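Local atomic coordinates of nucleoporin NUP82 (Saccharomyces cerevisiae, PDB entry 3PBP), a protein that serves as a structural constituent of the nuclear pore complex, represented here by its N-terminal beta-propeller domain, which interacts with NUP116. Residues I12-S16 with I35-Q39; S29-R34 with T75-L79; R44-V48 with E92-G96; K128-P134 with I182-F187. The protein carries 1 engineered substitution. Residues are numbered along the deposited sequence.

In the fold
The chain forms a beta-propeller, and the four contacts join neighbouring parts of it. Interaction 1 closes a short N-terminal loop by laying 12-16 along strand 34-39 of the blade running from 24-29 to 55-58. Interaction 2 crosses it, because 29-34 lies between the segments of interaction 1 while 75-79 lies beyond them. Interaction 3, from 44-48 to 92-96, follows interaction 1 in series, sharing its sheet through strands 34-39 and 42-47, but crosses interaction 2; both tie this blade to the one holding strands 70-73 to 110-115, and they touch where Trp95 meets Arg34 and donates to Gly77 O. Interaction 4 follows, joining the next two blades, and touches interaction 2 where Phe132 packs on Leu79.

Interaction 1. Residues I12-S16 with I35-Q39; sequences IFQAS and IVFIQ
Residues 12-16 form an irregular N-terminal segment that runs alongside residues 35-39 of strand 34-39 in nearly the same direction, the end-to-end vectors 14° apart. Ile12 and Phe13 have helix-like backbone angles (-62/-28 and -79/-39); Gln14 (-53/127) and Ala15 (-110/171) are extended. CA atoms pair Ile12 with Phe37 at 7.4 Å and Ala15 with Gln39 at 7.8 Å, and no hydrogen bond links the two segments. On the strand, Ile35, Phe37 and Gln39 send their CA-to-CB bonds toward 12-16, whereas Val36 faces away, packing on Leu80 and Trp95 of the adjoining blade. Apolar packing makes the contact. Ile12 (t, t) places CD1 4.2 Å from Ile35 CG2 and 4.1 Å from Phe37 CB. Phe13 (chi1 m) brings CZ to 4.0 Å from Ile35 CD1 (m, t), and its ring edge meets Phe37 (chi1 t), with Phe13 CD1 4.4 Å from Phe37 CD1. Backbone oxygens also border the Phe37 ring: Ile12 O lies 3.4 Å from Phe37 CD2 and Phe13 O 3.7 Å from Phe37 CZ. Arg44 of strand 42-47 ties down 12-16, its NH1 donating hydrogen bonds to Ile12 O and Gln14 O; Gln39 OE1 is separately occupied by Arg24 NE of strand 24-29. Phe13 also meets Phe447 edge-to-face. The segment is therefore held on the propeller blade by hydrophobic side chains and the Arg44 guanidinium, without backbone pairing to strand 34-39.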
loop_
_atom_site.group_PDB
_atom_site.type_symbol
_atom_site.label_atom_id
_atom_site.label_comp_id
_atom_site.label_asym_id
_atom_site.label_seq_id
_atom_site.Cartn_x
_atom_site.Cartn_y
_atom_site.Cartn_z
ATOM N N ILE A 12 -11.635 -26.277 -23.719
ATOM C CA ILE A 12 -11.072 -25.977 -22.397
ATOM C C ILE A 12 -12.111 -25.512 -21.379
ATOM O O ILE A 12 -11.954 -25.717 -20.174
ATOM C CB ILE A 12 -9.955 -24.893 -22.483
ATOM C CG1 ILE A 12 -9.220 -24.802 -21.141
ATOM C CG2 ILE A 12 -10.553 -23.545 -22.859
ATOM C CD1 ILE A 12 -8.019 -23.875 -21.132
ATOM N N PHE A 13 -13.181 -24.901 -21.870
ATOM C CA PHE A 13 -14.219 -24.375 -21.002
ATOM C C PHE A 13 -15.235 -25.356 -20.424
ATOM O O PHE A 13 -15.628 -25.217 -19.266
ATOM C CB PHE A 13 -14.969 -23.262 -21.724
ATOM C CG PHE A 13 -14.134 -22.051 -22.004
ATOM C CD1 PHE A 13 -13.362 -21.476 -21.003
ATOM C CD2 PHE A 13 -14.160 -21.447 -23.255
ATOM C CE1 PHE A 13 -12.631 -20.322 -21.240
ATOM C CE2 PHE A 13 -13.428 -20.288 -23.497
ATOM C CZ PHE A 13 -12.663 -19.727 -22.480
ATOM N N GLN A 14 -15.665 -26.343 -21.202
ATOM C CA GLN A 14 -16.671 -27.270 -20.701
ATOM C C GLN A 14 -16.337 -27.920 -19.366
ATOM O O GLN A 14 -15.267 -28.509 -19.183
ATOM C CB GLN A 14 -17.012 -28.303 -21.768
ATOM C CG GLN A 14 -17.847 -27.665 -22.873
ATOM C CD GLN A 14 -18.532 -28.676 -23.771
ATOM O OE1 GLN A 14 -19.225 -29.582 -23.292
ATOM N NE2 GLN A 14 -18.356 -28.521 -25.085
ATOM N N ALA A 15 -17.280 -27.789 -18.434
ATOM C CA ALA A 15 -17.121 -28.288 -17.080
ATOM C C ALA A 15 -17.987 -29.481 -16.729
ATOM O O ALA A 15 -18.877 -29.862 -17.483
ATOM C CB ALA A 15 -17.385 -27.164 -16.092
ATOM N N SER A 16 -17.706 -30.045 -15.554
ATOM C CA SER A 16 -18.406 -31.202 -15.008
ATOM C C SER A 16 -18.488 -32.364 -15.992
ATOM O O SER A 16 -18.460 -33.534 -15.592
ATOM C CB SER A 16 -19.816 -30.811 -14.550
ATOM O OG SER A 16 -20.653 -30.484 -15.645
ATOM N N ILE A 35 -4.974 -18.838 -22.326
ATOM C CA ILE A 35 -6.009 -18.989 -21.307
ATOM C C ILE A 35 -5.650 -20.010 -20.230
ATOM O O ILE A 35 -5.124 -21.079 -20.543
ATOM C CB ILE A 35 -7.337 -19.436 -21.956
ATOM C CG1 ILE A 35 -7.837 -18.352 -22.907
ATOM C CG2 ILE A 35 -8.379 -19.734 -20.881
ATOM C CD1 ILE A 35 -8.972 -18.829 -23.785
ATOM N N VAL A 36 -5.919 -19.667 -18.973
ATOM C CA VAL A 36 -5.691 -20.581 -17.856
ATOM C C VAL A 36 -7.049 -20.740 -17.181
ATOM O O VAL A 36 -7.733 -19.755 -16.890
ATOM C CB VAL A 36 -4.638 -20.056 -16.829
ATOM C CG1 VAL A 36 -4.521 -21.018 -15.646
ATOM C CG2 VAL A 36 -3.277 -19.960 -17.488
ATOM N N PHE A 37 -7.424 -21.987 -16.928
ATOM C CA PHE A 37 -8.721 -22.320 -16.351
ATOM C C PHE A 37 -8.571 -23.286 -15.185
ATOM O O PHE A 37 -8.009 -24.367 -15.350
ATOM C CB PHE A 37 -9.561 -22.956 -17.463
ATOM C CG PHE A 37 -10.992 -23.203 -17.098
ATOM C CD1 PHE A 37 -11.876 -22.148 -16.917
ATOM C CD2 PHE A 37 -11.476 -24.503 -16.997
ATOM C CE1 PHE A 37 -13.222 -22.388 -16.647
ATOM C CE2 PHE A 37 -12.815 -24.747 -16.728
ATOM C CZ PHE A 37 -13.690 -23.685 -16.554
ATOM N N ILE A 38 -9.055 -22.904 -14.006
ATOM C CA ILE A 38 -8.964 -23.782 -12.832
ATOM C C ILE A 38 -10.339 -24.339 -12.442
ATOM O O ILE A 38 -11.316 -23.594 -12.294
ATOM C CB ILE A 38 -8.353 -23.061 -11.610
ATOM C CG1 ILE A 38 -6.924 -22.633 -11.929
ATOM C CG2 ILE A 38 -8.350 -23.993 -10.405
ATOM C CD1 ILE A 38 -6.199 -22.060 -10.753
ATOM N N GLN A 39 -10.403 -25.658 -12.273
ATOM C CA GLN A 39 -11.652 -26.339 -11.934
ATOM C C GLN A 39 -11.374 -27.757 -11.412
ATOM O O GLN A 39 -10.630 -28.528 -12.035
ATOM C CB GLN A 39 -12.528 -26.366 -13.183
ATOM C CG GLN A 39 -13.608 -27.407 -13.231
ATOM C CD GLN A 39 -14.377 -27.319 -14.535
ATOM O OE1 GLN A 39 -15.137 -26.362 -14.769
ATOM N NE2 GLN A 39 -14.165 -28.302 -15.412
#

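Interaction 2. Residues S29-R34 with T75-L79; sequences SQNGTR and TSGDL
This is a polar contact between two turns of neighbouring beta-propeller blades: the hairpin joining strands 24-29 and 34-39 meets the loop joining strands 70-73 and 79-83. In the hairpin, a type I' turn runs from Gln30 to Thr33, with Asn31 at 57/45 and Gly32 at 66/22. Ser29 O accepts from Thr33 N (3.0 Å) and Arg34 N (3.1 Å). The backbones come closest at Ser29 and Gly77, whose CA atoms are 5.0 Å apart. Gly77 has positive phi (80/12), which favours glycine; a CB there would point toward Ser29 and, as modelled, be crowded. Ser29 OG donates to Ser76 O at 2.7 Å, although its modelled position is somewhat uncertain. Arg34 (chi1 m, chi2 t) reaches the same carbonyl, its NH1 2.9 Å from Ser76 O, and forms a salt bridge with Asp78 (chi1 m). Both hydrogen bonds of that bridge are weak: Arg34 NH1 to Asp78 OD1 at 3.3 Å and Arg34 NH2 to Asp78 OD1 at 3.4 Å. The guanidinium is also in cation-pi contact with Trp95. An ST turn shapes the second loop: Ser76 OG (chi1 p), also hydrogen-bonded to Asp139, accepts from Asp78 N at 3.2 Å.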
loop_
_atom_site.group_PDB
_atom_site.type_symbol
_atom_site.label_atom_id
_atom_site.label_comp_id
_atom_site.label_asym_id
_atom_site.label_seq_id
_atom_site.Cartn_x
_atom_site.Cartn_y
_atom_site.Cartn_z
ATOM N N SER A 29 -3.379 -14.293 -20.675
ATOM C CA SER A 29 -2.001 -13.828 -20.699
ATOM C C SER A 29 -1.631 -13.426 -22.128
ATOM O O SER A 29 -2.329 -13.793 -23.082
ATOM C CB SER A 29 -1.105 -14.988 -20.252
ATOM O OG SER A 29 -0.074 -14.534 -19.415
ATOM N N GLN A 30 -0.528 -12.700 -22.276
ATOM C CA GLN A 30 -0.052 -12.276 -23.590
ATOM C C GLN A 30 -1.152 -11.744 -24.516
ATOM O O GLN A 30 -1.479 -12.340 -25.546
ATOM C CB GLN A 30 0.692 -13.434 -24.260
ATOM C CG GLN A 30 1.811 -14.002 -23.401
ATOM C CD GLN A 30 2.622 -15.086 -24.107
ATOM O OE1 GLN A 30 2.249 -15.574 -25.183
ATOM N NE2 GLN A 30 3.729 -15.477 -23.495
ATOM N N ASN A 31 -1.725 -10.611 -24.129
ATOM C CA ASN A 31 -2.777 -9.965 -24.903
ATOM C C ASN A 31 -4.006 -10.838 -25.185
ATOM O O ASN A 31 -4.519 -10.850 -26.303
ATOM C CB ASN A 31 -2.189 -9.440 -26.212
ATOM C CG ASN A 31 -3.085 -8.423 -26.879
ATOM O OD1 ASN A 31 -3.599 -7.498 -26.232
ATOM N ND2 ASN A 31 -3.271 -8.575 -28.180
ATOM N N GLY A 32 -4.474 -11.546 -24.150
ATOM C CA GLY A 32 -5.645 -12.407 -24.255
ATOM C C GLY A 32 -5.449 -13.598 -25.175
ATOM O O GLY A 32 -6.404 -14.208 -25.668
ATOM N N THR A 33 -4.187 -13.943 -25.382
ATOM C CA THR A 33 -3.811 -15.021 -26.269
ATOM C C THR A 33 -3.727 -16.376 -25.573
ATOM O O THR A 33 -4.022 -17.388 -26.179
ATOM C CB THR A 33 -2.470 -14.629 -26.978
ATOM O OG1 THR A 33 -2.638 -14.738 -28.394
ATOM C CG2 THR A 33 -1.286 -15.489 -26.519
ATOM N N ARG A 34 -3.345 -16.405 -24.300
ATOM C CA ARG A 34 -3.238 -17.677 -23.569
ATOM C C ARG A 34 -4.280 -17.714 -22.464
ATOM O O ARG A 34 -4.422 -16.750 -21.723
ATOM C CB ARG A 34 -1.876 -17.834 -22.893
ATOM C CG ARG A 34 -0.637 -17.594 -23.733
ATOM C CD ARG A 34 0.422 -17.071 -22.786
ATOM N NE ARG A 34 1.549 -17.970 -22.586
ATOM C CZ ARG A 34 2.362 -17.902 -21.538
ATOM N NH1 ARG A 34 2.160 -16.998 -20.592
ATOM N NH2 ARG A 34 3.406 -18.713 -21.458
ATOM N N THR A 75 0.937 -11.366 -14.217
ATOM C CA THR A 75 0.570 -10.797 -15.512
ATOM C C THR A 75 1.200 -11.561 -16.668
ATOM O O THR A 75 0.593 -11.698 -17.730
ATOM C CB THR A 75 0.974 -9.322 -15.590
ATOM O OG1 THR A 75 0.182 -8.574 -14.666
ATOM C CG2 THR A 75 0.745 -8.769 -16.979
ATOM N N SER A 76 2.424 -12.046 -16.460
ATOM C CA SER A 76 3.126 -12.823 -17.478
ATOM C C SER A 76 2.361 -14.106 -17.757
ATOM O O SER A 76 2.522 -14.718 -18.805
ATOM C CB SER A 76 4.504 -13.206 -16.987
ATOM O OG SER A 76 4.392 -14.197 -15.985
ATOM N N GLY A 77 1.542 -14.524 -16.796
ATOM C CA GLY A 77 0.758 -15.738 -16.950
ATOM C C GLY A 77 1.535 -17.007 -16.685
ATOM O O GLY A 77 1.061 -18.095 -16.970
ATOM N N ASP A 78 2.729 -16.881 -16.122
ATOM C CA ASP A 78 3.540 -18.061 -15.865
ATOM C C ASP A 78 3.334 -18.649 -14.473
ATOM O O ASP A 78 3.622 -19.822 -14.226
ATOM C CB ASP A 78 5.008 -17.724 -16.097
ATOM C CG ASP A 78 5.271 -17.218 -17.513
ATOM O OD1 ASP A 78 4.608 -17.702 -18.467
ATOM O OD2 ASP A 78 6.149 -16.339 -17.674
ATOM N N LEU A 79 2.815 -17.834 -13.564
ATOM C CA LEU A 79 2.590 -18.297 -12.211
ATOM C C LEU A 79 1.190 -18.006 -11.655
ATOM O O LEU A 79 0.544 -17.002 -11.999
ATOM C CB LEU A 79 3.612 -17.672 -11.271
ATOM C CG LEU A 79 5.084 -17.935 -11.508
ATOM C CD1 LEU A 79 5.875 -17.351 -10.332
ATOM C CD2 LEU A 79 5.313 -19.422 -11.647
#

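Interaction 3. Residues R44-V48 with E92-G96; sequences RWYNV and EVPWG
Residues 44-47 are extended strand, with Trp45 at -135/137 and Tyr46 at -146/127, and Val48 turns out of it. Opposite, the chain leaves strand 87-92 and bends in an inverse gamma turn centred on Pro94 (-67/47), closed by Trp95 N to Val93 O at 2.7 Å. The two backbones are nearest at Trp45 and Val93, CA to CA 7.4 Å. Trp45 (chi1 p, chi2 96°) points toward the turn, its CB 3.7 Å from Val93 CG1. Pro94 covers one face of the Trp45 indole in a CH-pi contact, CD 3.7 Å from the centroid of the Trp45 six-membered ring, while Trp45 CZ2 lies 3.4 Å from Pro94 CB. Two adjoining propeller blades are joined here, strand 42-47 of one packing against the loop after strand 87-92 of the other. Trp95 (chi1 m, chi2 111°) forms an offset edge-to-face pair with Trp45, whose edge points at the Trp95 face: the Trp45 five-membered and Trp95 six-membered rings have centroids 5.0 Å apart and planes at 75°. Over that same six-membered ring sits Trp45 CB, 4.0 Å from its centroid. Trp95 CZ3 reaches Tyr46 N at 3.9 Å, and Trp95 NE1 donates to Gly77 O.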
loop_
_atom_site.group_PDB
_atom_site.type_symbol
_atom_site.label_atom_id
_atom_site.label_comp_id
_atom_site.label_asym_id
_atom_site.label_seq_id
_atom_site.Cartn_x
_atom_site.Cartn_y
_atom_site.Cartn_z
ATOM N N ARG A 44 -6.003 -25.997 -16.326
ATOM C CA ARG A 44 -6.106 -26.196 -17.762
ATOM C C ARG A 44 -5.484 -24.959 -18.406
ATOM O O ARG A 44 -5.767 -23.832 -18.001
ATOM C CB ARG A 44 -7.555 -26.311 -18.196
ATOM C CG ARG A 44 -8.186 -27.612 -17.855
ATOM C CD ARG A 44 -9.573 -27.691 -18.468
ATOM N NE ARG A 44 -10.252 -28.927 -18.092
ATOM C CZ ARG A 44 -11.521 -29.209 -18.369
ATOM N NH1 ARG A 44 -12.270 -28.339 -19.034
ATOM N NH2 ARG A 44 -12.046 -30.359 -17.966
ATOM N N TRP A 45 -4.620 -25.161 -19.393
ATOM C CA TRP A 45 -3.987 -24.040 -20.066
ATOM C C TRP A 45 -4.025 -24.278 -21.560
ATOM O O TRP A 45 -3.779 -25.382 -22.022
ATOM C CB TRP A 45 -2.550 -23.859 -19.562
ATOM C CG TRP A 45 -1.598 -24.990 -19.865
ATOM C CD1 TRP A 45 -0.726 -25.070 -20.911
ATOM C CD2 TRP A 45 -1.378 -26.162 -19.075
ATOM N NE1 TRP A 45 0.029 -26.209 -20.818
ATOM C CE2 TRP A 45 -0.348 -26.901 -19.700
ATOM C CE3 TRP A 45 -1.945 -26.659 -17.893
ATOM C CZ2 TRP A 45 0.122 -28.115 -19.187
ATOM C CZ3 TRP A 45 -1.472 -27.874 -17.381
ATOM C CH2 TRP A 45 -0.451 -28.582 -18.027
ATOM N N TYR A 46 -4.338 -23.241 -22.320
ATOM C CA TYR A 46 -4.419 -23.397 -23.757
ATOM C C TYR A 46 -3.963 -22.132 -24.447
ATOM O O TYR A 46 -4.437 -21.041 -24.126
ATOM C CB TYR A 46 -5.865 -23.720 -24.126
ATOM C CG TYR A 46 -6.228 -23.673 -25.587
ATOM C CD1 TYR A 46 -5.834 -24.681 -26.468
ATOM C CD2 TYR A 46 -7.032 -22.654 -26.072
ATOM C CE1 TYR A 46 -6.249 -24.674 -27.806
ATOM C CE2 TYR A 46 -7.450 -22.632 -27.395
ATOM C CZ TYR A 46 -7.061 -23.641 -28.258
ATOM O OH TYR A 46 -7.497 -23.593 -29.566
ATOM N N ASN A 47 -3.022 -22.273 -25.376
ATOM C CA ASN A 47 -2.547 -21.125 -26.124
ATOM C C ASN A 47 -3.332 -21.057 -27.429
ATOM O O ASN A 47 -3.153 -21.871 -28.330
ATOM C CB ASN A 47 -1.054 -21.219 -26.420
ATOM C CG ASN A 47 -0.541 -19.997 -27.141
ATOM O OD1 ASN A 47 -1.039 -19.643 -28.204
ATOM N ND2 ASN A 47 0.445 -19.339 -26.561
ATOM N N VAL A 48 -4.215 -20.073 -27.497
ATOM C CA VAL A 48 -5.067 -19.833 -28.642
ATOM C C VAL A 48 -4.386 -19.843 -30.024
ATOM O O VAL A 48 -5.019 -20.224 -31.014
ATOM C CB VAL A 48 -5.821 -18.498 -28.418
ATOM C CG1 VAL A 48 -6.352 -17.946 -29.714
ATOM C CG2 VAL A 48 -6.958 -18.729 -27.431
ATOM N N GLU A 92 3.522 -23.180 -11.061
ATOM C CA GLU A 92 3.965 -22.787 -12.382
ATOM C C GLU A 92 3.069 -23.409 -13.441
ATOM O O GLU A 92 2.934 -24.627 -13.491
ATOM C CB GLU A 92 5.407 -23.255 -12.573
ATOM C CG GLU A 92 6.074 -22.793 -13.847
ATOM C CD GLU A 92 7.547 -23.166 -13.896
ATOM O OE1 GLU A 92 7.862 -24.365 -14.057
ATOM O OE2 GLU A 92 8.396 -22.257 -13.764
ATOM N N VAL A 93 2.430 -22.585 -14.269
ATOM C CA VAL A 93 1.586 -23.113 -15.346
ATOM C C VAL A 93 2.565 -23.792 -16.310
ATOM O O VAL A 93 3.487 -23.155 -16.821
ATOM C CB VAL A 93 0.834 -21.996 -16.076
ATOM C CG1 VAL A 93 0.087 -22.566 -17.246
ATOM C CG2 VAL A 93 -0.125 -21.325 -15.128
ATOM N N PRO A 94 2.379 -25.096 -16.570
ATOM C CA PRO A 94 3.246 -25.882 -17.456
ATOM C C PRO A 94 3.242 -25.532 -18.939
ATOM O O PRO A 94 3.149 -26.421 -19.782
ATOM C CB PRO A 94 2.778 -27.317 -17.214
ATOM C CG PRO A 94 2.031 -27.244 -15.904
ATOM C CD PRO A 94 1.318 -25.943 -16.023
ATOM N N TRP A 95 3.349 -24.253 -19.268
ATOM C CA TRP A 95 3.364 -23.861 -20.672
ATOM C C TRP A 95 4.533 -24.574 -21.330
ATOM O O TRP A 95 5.654 -24.529 -20.818
ATOM C CB TRP A 95 3.579 -22.352 -20.834
ATOM C CG TRP A 95 2.509 -21.493 -20.261
ATOM C CD1 TRP A 95 2.610 -20.669 -19.172
ATOM C CD2 TRP A 95 1.177 -21.342 -20.759
ATOM N NE1 TRP A 95 1.422 -20.011 -18.965
ATOM C CE2 TRP A 95 0.523 -20.408 -19.922
ATOM C CE3 TRP A 95 0.471 -21.909 -21.822
ATOM C CZ2 TRP A 95 -0.799 -20.022 -20.126
ATOM C CZ3 TRP A 95 -0.837 -21.527 -22.026
ATOM C CH2 TRP A 95 -1.464 -20.593 -21.178
ATOM N N GLY A 96 4.286 -25.230 -22.458
ATOM C CA GLY A 96 5.382 -25.900 -23.133
ATOM C C GLY A 96 5.415 -27.392 -22.909
ATOM O O GLY A 96 5.940 -28.133 -23.740
#

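Interaction 4. Residues K128-P134 with I182-F187; sequences KKVLFHP and ITDLEF
Two neighbouring blades of the beta-propeller meet here through their first strands, 127-132 and 182-187, close to the centre of the chain. The strand axes are parallel to within 4° and 8.2 Å apart, too far for backbone pairing, so side chains bridge the gap. Lys129 CA lies 7.9 Å from Asp184 CA, and Pro134 CA 7.5 Å from Phe187 CA. Each strand carries a classic beta bulge, Lys128 with Lys129 and Thr183 with Asp184. Both lysines are fully extended: Lys128 NZ donates to Ile182 O at 2.8 Å, and Lys129 NZ forms a salt bridge with Asp184 OD1 at 2.7 Å. Further along, Leu131 CD1 packs 4.0 Å from Leu185 CB. Phe187 (chi1 m) points its edge at the face of His133 (chi1 t), centroids 4.6 Å apart and planes at 59°, while Pro134 CD sits 3.3 Å from the Phe187 ring centroid in a CH-pi contact. His133 NE2 hydrogen-bonds to Phe211 O. The interface thus grades from charged hydrogen bonding, with one salt bridge, at the lysine end to apolar and aromatic packing at the other.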
loop_
_atom_site.group_PDB
_atom_site.type_symbol
_atom_site.label_atom_id
_atom_site.label_comp_id
_atom_site.label_asym_id
_atom_site.label_seq_id
_atom_site.Cartn_x
_atom_site.Cartn_y
_atom_site.Cartn_z
ATOM N N LYS A 128 -4.327 -11.399 4.738
ATOM C CA LYS A 128 -5.466 -10.631 4.275
ATOM C C LYS A 128 -5.450 -10.512 2.743
ATOM O O LYS A 128 -6.484 -10.685 2.080
ATOM C CB LYS A 128 -5.448 -9.245 4.922
ATOM C CG LYS A 128 -6.697 -8.427 4.657
ATOM C CD LYS A 128 -6.673 -7.103 5.404
ATOM C CE LYS A 128 -7.962 -6.323 5.145
ATOM N NZ LYS A 128 -8.074 -5.097 5.984
ATOM N N LYS A 129 -4.275 -10.230 2.183
ATOM C CA LYS A 129 -4.154 -10.092 0.740
ATOM C C LYS A 129 -2.752 -10.415 0.235
ATOM O O LYS A 129 -1.765 -10.217 0.948
ATOM C CB LYS A 129 -4.535 -8.673 0.310
ATOM C CG LYS A 129 -4.720 -8.557 -1.178
ATOM C CD LYS A 129 -5.118 -7.168 -1.621
ATOM C CE LYS A 129 -5.448 -7.190 -3.118
ATOM N NZ LYS A 129 -5.936 -5.896 -3.675
ATOM N N VAL A 130 -2.686 -10.914 -1.002
ATOM C CA VAL A 130 -1.424 -11.267 -1.658
ATOM C C VAL A 130 -1.367 -10.713 -3.073
ATOM O O VAL A 130 -2.342 -10.750 -3.803
ATOM C CB VAL A 130 -1.239 -12.789 -1.742
ATOM C CG1 VAL A 130 0.057 -13.117 -2.493
ATOM C CG2 VAL A 130 -1.211 -13.377 -0.348
ATOM N N LEU A 131 -0.204 -10.214 -3.455
ATOM C CA LEU A 131 0.004 -9.651 -4.790
ATOM C C LEU A 131 1.374 -10.023 -5.321
ATOM O O LEU A 131 2.341 -10.081 -4.555
ATOM C CB LEU A 131 -0.029 -8.123 -4.743
ATOM C CG LEU A 131 -1.310 -7.394 -4.394
ATOM C CD1 LEU A 131 -1.028 -5.920 -4.312
ATOM C CD2 LEU A 131 -2.346 -7.702 -5.447
ATOM N N PHE A 132 1.472 -10.266 -6.624
ATOM C CA PHE A 132 2.781 -10.530 -7.216
ATOM C C PHE A 132 3.437 -9.152 -7.378
ATOM O O PHE A 132 2.747 -8.163 -7.622
ATOM C CB PHE A 132 2.637 -11.137 -8.597
ATOM C CG PHE A 132 2.518 -12.611 -8.604
ATOM C CD1 PHE A 132 3.602 -13.414 -8.240
ATOM C CD2 PHE A 132 1.326 -13.213 -8.985
ATOM C CE1 PHE A 132 3.494 -14.809 -8.255
ATOM C CE2 PHE A 132 1.203 -14.603 -9.006
ATOM C CZ PHE A 132 2.290 -15.405 -8.640
ATOM N N HIS A 133 4.752 -9.064 -7.233
ATOM C CA HIS A 133 5.392 -7.776 -7.436
ATOM C C HIS A 133 5.414 -7.652 -8.959
ATOM O O HIS A 133 5.938 -8.518 -9.656
ATOM C CB HIS A 133 6.801 -7.753 -6.845
ATOM C CG HIS A 133 7.403 -6.383 -6.794
ATOM N ND1 HIS A 133 7.745 -5.674 -7.928
ATOM C CD2 HIS A 133 7.717 -5.587 -5.745
ATOM C CE1 HIS A 133 8.248 -4.503 -7.578
ATOM N NE2 HIS A 133 8.242 -4.424 -6.259
ATOM N N PRO A 134 4.839 -6.571 -9.494
ATOM C CA PRO A 134 4.769 -6.328 -10.934
ATOM C C PRO A 134 6.110 -6.319 -11.648
ATOM O O PRO A 134 6.176 -6.607 -12.839
ATOM C CB PRO A 134 4.078 -4.971 -11.028
ATOM C CG PRO A 134 3.437 -4.789 -9.704
ATOM C CD PRO A 134 4.426 -5.369 -8.757
ATOM N N ILE A 182 -4.888 -1.112 7.162
ATOM C CA ILE A 182 -4.791 -1.121 5.710
ATOM C C ILE A 182 -5.909 -1.997 5.145
ATOM O O ILE A 182 -6.053 -3.143 5.550
ATOM C CB ILE A 182 -3.431 -1.682 5.269
ATOM C CG1 ILE A 182 -2.315 -0.912 5.978
ATOM C CG2 ILE A 182 -3.287 -1.574 3.771
ATOM C CD1 ILE A 182 -0.917 -1.341 5.613
ATOM N N THR A 183 -6.706 -1.462 4.225
ATOM C CA THR A 183 -7.801 -2.229 3.625
ATOM C C THR A 183 -7.407 -2.769 2.274
ATOM O O THR A 183 -7.923 -3.807 1.848
ATOM C CB THR A 183 -9.052 -1.387 3.314
ATOM O OG1 THR A 183 -9.334 -0.526 4.411
ATOM C CG2 THR A 183 -10.257 -2.298 3.053
ATOM N N ASP A 184 -6.529 -2.046 1.582
ATOM C CA ASP A 184 -6.129 -2.444 0.242
ATOM C C ASP A 184 -4.719 -1.998 -0.106
ATOM O O ASP A 184 -4.140 -1.113 0.515
ATOM C CB ASP A 184 -7.137 -1.890 -0.773
ATOM C CG ASP A 184 -7.168 -2.681 -2.073
ATOM O OD1 ASP A 184 -6.478 -3.713 -2.175
ATOM O OD2 ASP A 184 -7.894 -2.267 -3.003
ATOM N N LEU A 185 -4.187 -2.644 -1.131
ATOM C CA LEU A 185 -2.838 -2.430 -1.624
ATOM C C LEU A 185 -2.913 -2.384 -3.134
ATOM O O LEU A 185 -3.747 -3.065 -3.748
ATOM C CB LEU A 185 -1.979 -3.617 -1.231
ATOM C CG LEU A 185 -0.804 -3.380 -0.316
ATOM C CD1 LEU A 185 -1.240 -2.534 0.869
ATOM C CD2 LEU A 185 -0.262 -4.726 0.116
ATOM N N GLU A 186 -2.025 -1.608 -3.733
ATOM C CA GLU A 186 -2.016 -1.480 -5.174
ATOM C C GLU A 186 -0.688 -0.898 -5.627
ATOM O O GLU A 186 -0.184 0.064 -5.060
ATOM C CB GLU A 186 -3.190 -0.582 -5.609
ATOM C CG GLU A 186 -3.342 -0.317 -7.109
ATOM C CD GLU A 186 -3.590 -1.577 -7.933
ATOM O OE1 GLU A 186 -4.269 -2.500 -7.425
ATOM O OE2 GLU A 186 -3.117 -1.631 -9.099
ATOM N N PHE A 187 -0.112 -1.500 -6.652
ATOM C CA PHE A 187 1.141 -1.008 -7.182
ATOM C C PHE A 187 0.913 0.107 -8.195
ATOM O O PHE A 187 -0.040 0.090 -8.969
ATOM C CB PHE A 187 1.906 -2.137 -7.864
ATOM C CG PHE A 187 2.814 -2.900 -6.951
ATOM C CD1 PHE A 187 4.086 -2.422 -6.647
ATOM C CD2 PHE A 187 2.400 -4.112 -6.392
ATOM C CE1 PHE A 187 4.947 -3.143 -5.786
ATOM C CE2 PHE A 187 3.257 -4.836 -5.530
ATOM C CZ PHE A 187 4.533 -4.347 -5.229
#